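Local coordinates for protein congerin II (Conger myriaster, PDB 1IS3) that binds beta-galactosides such as lactose as a homodimeric galectin of the conger eel, although its physiological role is not yet known, at residues Ile9-Leu13 / Asp115-Ile121; Lys76-Phe80 / Leu101-Thr106. All blocks are in the same frame, centred on the assembly; numbering follows the deposited sequence.

Contact 1 of 2, residues Ile9-Leu13 / Asp115-Ile121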
loop_
_atom_site.group_PDB
_atom_site.type_symbol
_atom_site.label_atom_id
_atom_site.label_comp_id
_atom_site.label_asym_id
_atom_site.label_seq_id
_atom_site.Cartn_x
_atom_site.Cartn_y
_atom_site.Cartn_z
ATOM N N ILE A 9 -4.965 0.717 5.457
ATOM C CA ILE A 9 -5.669 -0.336 4.801
ATOM C C ILE A 9 -5.428 -1.477 5.801
ATOM O O ILE A 9 -4.341 -2.084 5.816
ATOM C CB ILE A 9 -5.064 -0.640 3.405
ATOM C CG1 ILE A 9 -5.067 0.642 2.542
ATOM C CG2 ILE A 9 -5.874 -1.778 2.768
ATOM C CD1 ILE A 9 -4.329 0.543 1.195
ATOM N N PRO A 10 -6.398 -1.765 6.671
ATOM C CA PRO A 10 -6.206 -2.672 7.794
ATOM C C PRO A 10 -5.687 -4.053 7.389
ATOM O O PRO A 10 -6.295 -4.709 6.541
ATOM C CB PRO A 10 -7.568 -2.718 8.470
ATOM C CG PRO A 10 -8.189 -1.367 8.109
ATOM C CD PRO A 10 -7.768 -1.223 6.659
ATOM N N PHE A 11 -4.563 -4.511 7.968
ATOM C CA PHE A 11 -4.060 -5.883 7.801
ATOM C C PHE A 11 -4.647 -6.640 9.002
ATOM O O PHE A 11 -4.238 -6.493 10.151
ATOM C CB PHE A 11 -2.533 -5.872 7.841
ATOM C CG PHE A 11 -1.832 -7.229 7.724
ATOM C CD1 PHE A 11 -2.440 -8.357 7.151
ATOM C CD2 PHE A 11 -0.509 -7.335 8.172
ATOM C CE1 PHE A 11 -1.728 -9.550 7.026
ATOM C CE2 PHE A 11 0.208 -8.534 8.047
ATOM C CZ PHE A 11 -0.406 -9.627 7.476
ATOM N N LYS A 12 -5.691 -7.401 8.722
ATOM C CA LYS A 12 -6.492 -8.103 9.718
ATOM C C LYS A 12 -6.192 -9.588 9.737
ATOM O O LYS A 12 -5.636 -10.159 8.790
ATOM C CB LYS A 12 -7.986 -7.884 9.409
ATOM C CG LYS A 12 -8.252 -6.381 9.472
ATOM C CD LYS A 12 -9.468 -6.091 8.672
ATOM C CE LYS A 12 -10.647 -6.518 9.500
ATOM N NZ LYS A 12 -11.571 -7.314 8.689
ATOM N N LEU A 13 -6.565 -10.177 10.877
ATOM C CA LEU A 13 -6.523 -11.613 11.122
ATOM C C LEU A 13 -7.061 -12.373 9.918
ATOM O O LEU A 13 -8.179 -12.120 9.433
ATOM C CB LEU A 13 -7.376 -11.871 12.339
ATOM C CG LEU A 13 -6.895 -12.541 13.622
ATOM C CD1 LEU A 13 -5.689 -11.914 14.261
ATOM C CD2 LEU A 13 -8.043 -12.361 14.620
ATOM N N ASP A 115 -2.809 -8.463 19.131
ATOM C CA ASP A 115 -3.531 -7.587 18.211
ATOM C C ASP A 115 -4.229 -8.329 17.077
ATOM O O ASP A 115 -3.756 -9.346 16.587
ATOM C CB ASP A 115 -2.583 -6.566 17.588
ATOM C CG ASP A 115 -2.063 -5.510 18.559
ATOM O OD1 ASP A 115 -0.860 -5.244 18.581
ATOM O OD2 ASP A 115 -2.857 -4.947 19.293
ATOM N N ALA A 116 -5.362 -7.806 16.594
ATOM C CA ALA A 116 -6.072 -8.474 15.525
ATOM C C ALA A 116 -6.074 -7.727 14.185
ATOM O O ALA A 116 -6.553 -8.240 13.172
ATOM C CB ALA A 116 -7.527 -8.717 15.948
ATOM N N ALA A 117 -5.536 -6.511 14.168
ATOM C CA ALA A 117 -5.471 -5.696 12.947
ATOM C C ALA A 117 -4.309 -4.713 13.096
ATOM O O ALA A 117 -4.007 -4.297 14.246
ATOM C CB ALA A 117 -6.756 -4.893 12.769
ATOM N N PHE A 118 -3.670 -4.312 11.981
ATOM C CA PHE A 118 -2.552 -3.362 12.005
ATOM C C PHE A 118 -2.808 -2.352 10.909
ATOM O O PHE A 118 -3.203 -2.760 9.805
ATOM C CB PHE A 118 -1.205 -4.048 11.709
ATOM C CG PHE A 118 -0.898 -5.103 12.748
ATOM C CD1 PHE A 118 -0.490 -4.713 14.040
ATOM C CD2 PHE A 118 -1.094 -6.450 12.441
ATOM C CE1 PHE A 118 -0.297 -5.697 15.016
ATOM C CE2 PHE A 118 -0.892 -7.423 13.432
ATOM C CZ PHE A 118 -0.501 -7.042 14.705
ATOM N N ASN A 119 -2.567 -1.074 11.201
ATOM C CA ASN A 119 -2.792 -0.061 10.193
ATOM C C ASN A 119 -1.577 0.499 9.478
ATOM O O ASN A 119 -1.717 1.445 8.671
ATOM C CB ASN A 119 -3.598 1.086 10.807
ATOM C CG ASN A 119 -5.101 0.791 10.701
ATOM O OD1 ASN A 119 -5.589 -0.321 10.488
ATOM N ND2 ASN A 119 -5.952 1.781 10.896
ATOM N N LEU A 120 -0.389 -0.057 9.698
ATOM C CA LEU A 120 0.798 0.445 9.019
ATOM C C LEU A 120 1.757 -0.705 8.681
ATOM O O LEU A 120 2.071 -1.533 9.549
ATOM C CB LEU A 120 1.531 1.469 9.906
ATOM C CG LEU A 120 2.841 2.046 9.336
ATOM C CD1 LEU A 120 2.515 2.861 8.095
ATOM C CD2 LEU A 120 3.539 2.933 10.334
ATOM N N ILE A 121 2.182 -0.789 7.433
ATOM C CA ILE A 121 3.169 -1.746 6.997
ATOM C C ILE A 121 4.233 -0.877 6.343
ATOM O O ILE A 121 3.855 -0.047 5.506
ATOM C CB ILE A 121 2.535 -2.710 5.987
ATOM C CG1 ILE A 121 1.487 -3.569 6.653
ATOM C CG2 ILE A 121 3.618 -3.569 5.381
ATOM C CD1 ILE A 121 0.235 -3.610 5.765
#

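Contact 2 of 2, residues Lys76-Phe80 / Leu101-Thr106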
loop_
_atom_site.group_PDB
_atom_site.type_symbol
_atom_site.label_atom_id
_atom_site.label_comp_id
_atom_site.label_asym_id
_atom_site.label_seq_id
_atom_site.Cartn_x
_atom_site.Cartn_y
_atom_site.Cartn_z
ATOM N N LYS A 76 18.951 -17.533 11.633
ATOM C CA LYS A 76 20.135 -17.785 10.844
ATOM C C LYS A 76 19.680 -18.044 9.399
ATOM O O LYS A 76 20.495 -18.181 8.490
ATOM C CB LYS A 76 20.795 -18.983 11.560
ATOM C CG LYS A 76 19.813 -20.226 11.851
ATOM C CD LYS A 76 18.598 -20.160 12.901
ATOM C CE LYS A 76 17.326 -20.902 12.428
ATOM N NZ LYS A 76 16.074 -20.427 13.018
ATOM N N LYS A 77 18.382 -18.182 9.115
ATOM C CA LYS A 77 17.887 -18.412 7.758
ATOM C C LYS A 77 18.113 -17.127 6.991
ATOM O O LYS A 77 17.511 -16.110 7.353
ATOM C CB LYS A 77 16.423 -18.728 7.803
ATOM C CG LYS A 77 16.275 -20.038 8.556
ATOM C CD LYS A 77 14.838 -20.350 8.758
ATOM C CE LYS A 77 14.805 -21.734 9.330
ATOM N NZ LYS A 77 13.417 -22.082 9.501
ATOM N N PHE A 78 18.926 -17.095 5.945
ATOM C CA PHE A 78 19.184 -15.826 5.329
ATOM C C PHE A 78 19.367 -16.025 3.834
ATOM O O PHE A 78 20.479 -15.881 3.312
ATOM C CB PHE A 78 20.433 -15.217 5.976
ATOM C CG PHE A 78 20.524 -13.703 5.798
ATOM C CD1 PHE A 78 21.427 -13.148 4.879
ATOM C CD2 PHE A 78 19.694 -12.871 6.559
ATOM C CE1 PHE A 78 21.498 -11.753 4.727
ATOM C CE2 PHE A 78 19.767 -11.486 6.402
ATOM C CZ PHE A 78 20.667 -10.929 5.490
ATOM N N PRO A 79 18.315 -16.288 3.066
ATOM C CA PRO A 79 18.413 -16.463 1.622
ATOM C C PRO A 79 18.390 -15.093 0.906
ATOM O O PRO A 79 17.574 -14.894 -0.011
ATOM C CB PRO A 79 17.217 -17.371 1.333
ATOM C CG PRO A 79 16.160 -16.786 2.253
ATOM C CD PRO A 79 16.955 -16.595 3.537
ATOM N N PHE A 80 19.207 -14.124 1.283
ATOM C CA PHE A 80 19.124 -12.797 0.711
ATOM C C PHE A 80 20.475 -12.473 0.116
ATOM O O PHE A 80 21.493 -12.836 0.721
ATOM C CB PHE A 80 18.795 -11.739 1.789
ATOM C CG PHE A 80 17.477 -12.027 2.474
ATOM C CD1 PHE A 80 16.279 -11.679 1.852
ATOM C CD2 PHE A 80 17.459 -12.720 3.688
ATOM C CE1 PHE A 80 15.056 -12.047 2.446
ATOM C CE2 PHE A 80 16.246 -13.076 4.263
ATOM C CZ PHE A 80 15.046 -12.750 3.651
ATOM N N LEU A 101 9.767 -16.907 3.749
ATOM C CA LEU A 101 10.852 -16.252 3.014
ATOM C C LEU A 101 10.842 -16.645 1.521
ATOM O O LEU A 101 10.089 -17.547 1.123
ATOM C CB LEU A 101 12.206 -16.611 3.679
ATOM C CG LEU A 101 12.277 -16.427 5.195
ATOM C CD1 LEU A 101 13.624 -16.887 5.701
ATOM C CD2 LEU A 101 12.017 -14.954 5.549
ATOM N N SER A 102 11.687 -15.990 0.696
ATOM C CA SER A 102 11.795 -16.220 -0.768
ATOM C C SER A 102 12.052 -17.678 -1.147
ATOM O O SER A 102 11.489 -18.181 -2.128
ATOM C CB SER A 102 12.951 -15.401 -1.415
ATOM O OG SER A 102 13.163 -14.063 -0.934
ATOM N N ASN A 103 12.869 -18.396 -0.352
ATOM C CA ASN A 103 13.199 -19.792 -0.643
ATOM C C ASN A 103 12.218 -20.791 -0.034
ATOM O O ASN A 103 12.455 -22.001 -0.109
ATOM C CB ASN A 103 14.599 -20.103 -0.135
ATOM C CG ASN A 103 14.699 -20.023 1.387
ATOM O OD1 ASN A 103 13.879 -19.382 2.076
ATOM N ND2 ASN A 103 15.709 -20.642 1.993
ATOM N N GLY A 104 11.117 -20.343 0.591
ATOM C CA GLY A 104 10.140 -21.258 1.159
ATOM C C GLY A 104 10.370 -21.513 2.637
ATOM O O GLY A 104 9.515 -22.090 3.289
ATOM N N GLU A 105 11.503 -21.117 3.209
ATOM C CA GLU A 105 11.710 -21.344 4.642
ATOM C C GLU A 105 10.800 -20.411 5.447
ATOM O O GLU A 105 10.406 -19.330 4.980
ATOM C CB GLU A 105 13.169 -21.081 5.070
ATOM C CG GLU A 105 14.044 -22.241 4.628
ATOM C CD GLU A 105 15.497 -22.133 5.059
ATOM O OE1 GLU A 105 15.913 -23.041 5.777
ATOM O OE2 GLU A 105 16.201 -21.178 4.698
ATOM N N THR A 106 10.441 -20.812 6.664
ATOM C CA THR A 106 9.534 -19.975 7.441
ATOM C C THR A 106 10.167 -19.546 8.748
ATOM O O THR A 106 11.100 -20.206 9.243
ATOM C CB THR A 106 8.197 -20.737 7.720
ATOM O OG1 THR A 106 8.504 -21.746 8.679
ATOM C CG2 THR A 106 7.585 -21.414 6.498
HETATM O O HOH W 1 11.759 -23.441 7.466
HETATM O O HOH W 2 15.883 -13.273 -1.678
#

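Contact 1 of 2, residues Ile9-Leu13 / Asp115-Ile121
Phe11 and Phe118 join through their backbones as a hydrogen-bonded pair where strand 10-12 runs antiparallel to the start of strand 117-125, at one edge of the galectin beta-sandwich. Two bonds link them. Phe11 N meets Phe118 O at 2.9 Å, nearly straight (173°) and in the carbonyl plane, while the return bond from Phe118 N to Phe11 O is clearly bent. Both aromatic rings lie on the inner face of the sheet without stacking; their nearest atoms, CD2 of Phe11 and CD2 of Phe118, are 4.4 Å apart. The rings part because Phe11 holds CG anti to its own nitrogen (chi1 178°), whereas Phe118 turns CG beside the nitrogen (chi1 -61°). Phe92, from the facing sheet, meets each ring edge-to-face. Past the corner at Asn119, Ile121 sends CD1 back to Phe11 CB, 4.1 Å away, and Leu134 of strand 127-134 touches both side chains.

The other face of the ribbon carries the non-hydrogen-bonded pair Lys12 and Ala117, where the methylene CG of Lys12 rests on the methyl of Ala117. The Asn119 side chain runs alongside the Pro10 ring in the same direction, its OD1 3.7 Å from Pro10 CG. Asn119 and Leu120 form a classic bulge opposite Gly35, at the point where the strand bends. At the start of the 9-13 segment, Ile9 and Pro10 pack on Leu129 of the second subunit. At the other end, Leu13 N donates to Ala116 O at 3.0 Å, and Leu13 CD2 lies 3.9 Å from Ala116 CB.

Contact 2 of 2, residues Lys76-Phe80 / Leu101-Thr106
Lys77 turns CG beside its backbone nitrogen (chi1 -64°) and then runs fully extended, which carries its ammonium group past Glu105, whose side chain it crosses at a slant, to the backbone of Thr106. There NZ donates to Thr106 O at 3.0 Å, nearly along the C=O axis, and a water accepts from both Lys77 NZ and Thr106 N, so the lysine grips one residue directly and through solvent. The Glu105 carboxylate flanks the aliphatic part of the lysine; OE1 stays 4.6 Å from Lys77 NZ, too far for a salt bridge, though the opposite charges probably attract.

Asn103 holds CG between its nitrogen and carbonyl carbon (chi1 65°), which folds the amide back over its own turn. The 101-106 segment contains a type I turn from Leu101 to Gly104, joining two strands of the five-stranded sheet of the galectin sandwich, and Asn103 adds an Asx turn: OD1 accepts from Glu105 N at 3.2 Å, the donor well above the carbonyl plane. Asn103 ND2 in turn donates to Glu105 OE2 at 2.8 Å, fixing both side chains. Pro79, centre of an inverse gamma turn, sets its ring across this amide, with CG 3.5 Å from Asn103 OD1. Leu101 spreads its methyls against the 76-80 loop: CD1 lies 4.0 Å from both Lys77 CB and Pro79 CD, whereas CD2 meets the edge of the Phe80 ring, 4.2 Å from CZ. A second water lies within hydrogen-bonding distance of Pro79 O and Ser102 OG, the latter also bonded to Gln87 N.

In the fold
Contact 1 and contact 2 lie on opposite sides of the chain's centre, their own centres 24 Å apart and their nearest atoms about 13 Å apart. Both are partly buried, but the 9-13/115-121 pair is a strand ribbon that sends aromatic rings into the sandwich core and packs against the second subunit. The 76-80/101-106 pair joins two irregular loops and touches no other protein chain of the assembly. Main-chain bonds hold contact 1; contact 2 has no backbone-to-backbone bond across it and relies on a lysine, a water and apolar packing round Leu101. The five-stranded sheet is common ground: strand 85-92 supplies Phe92 to Phe11 and Phe118, and Phe86 to Phe80 and Ser102.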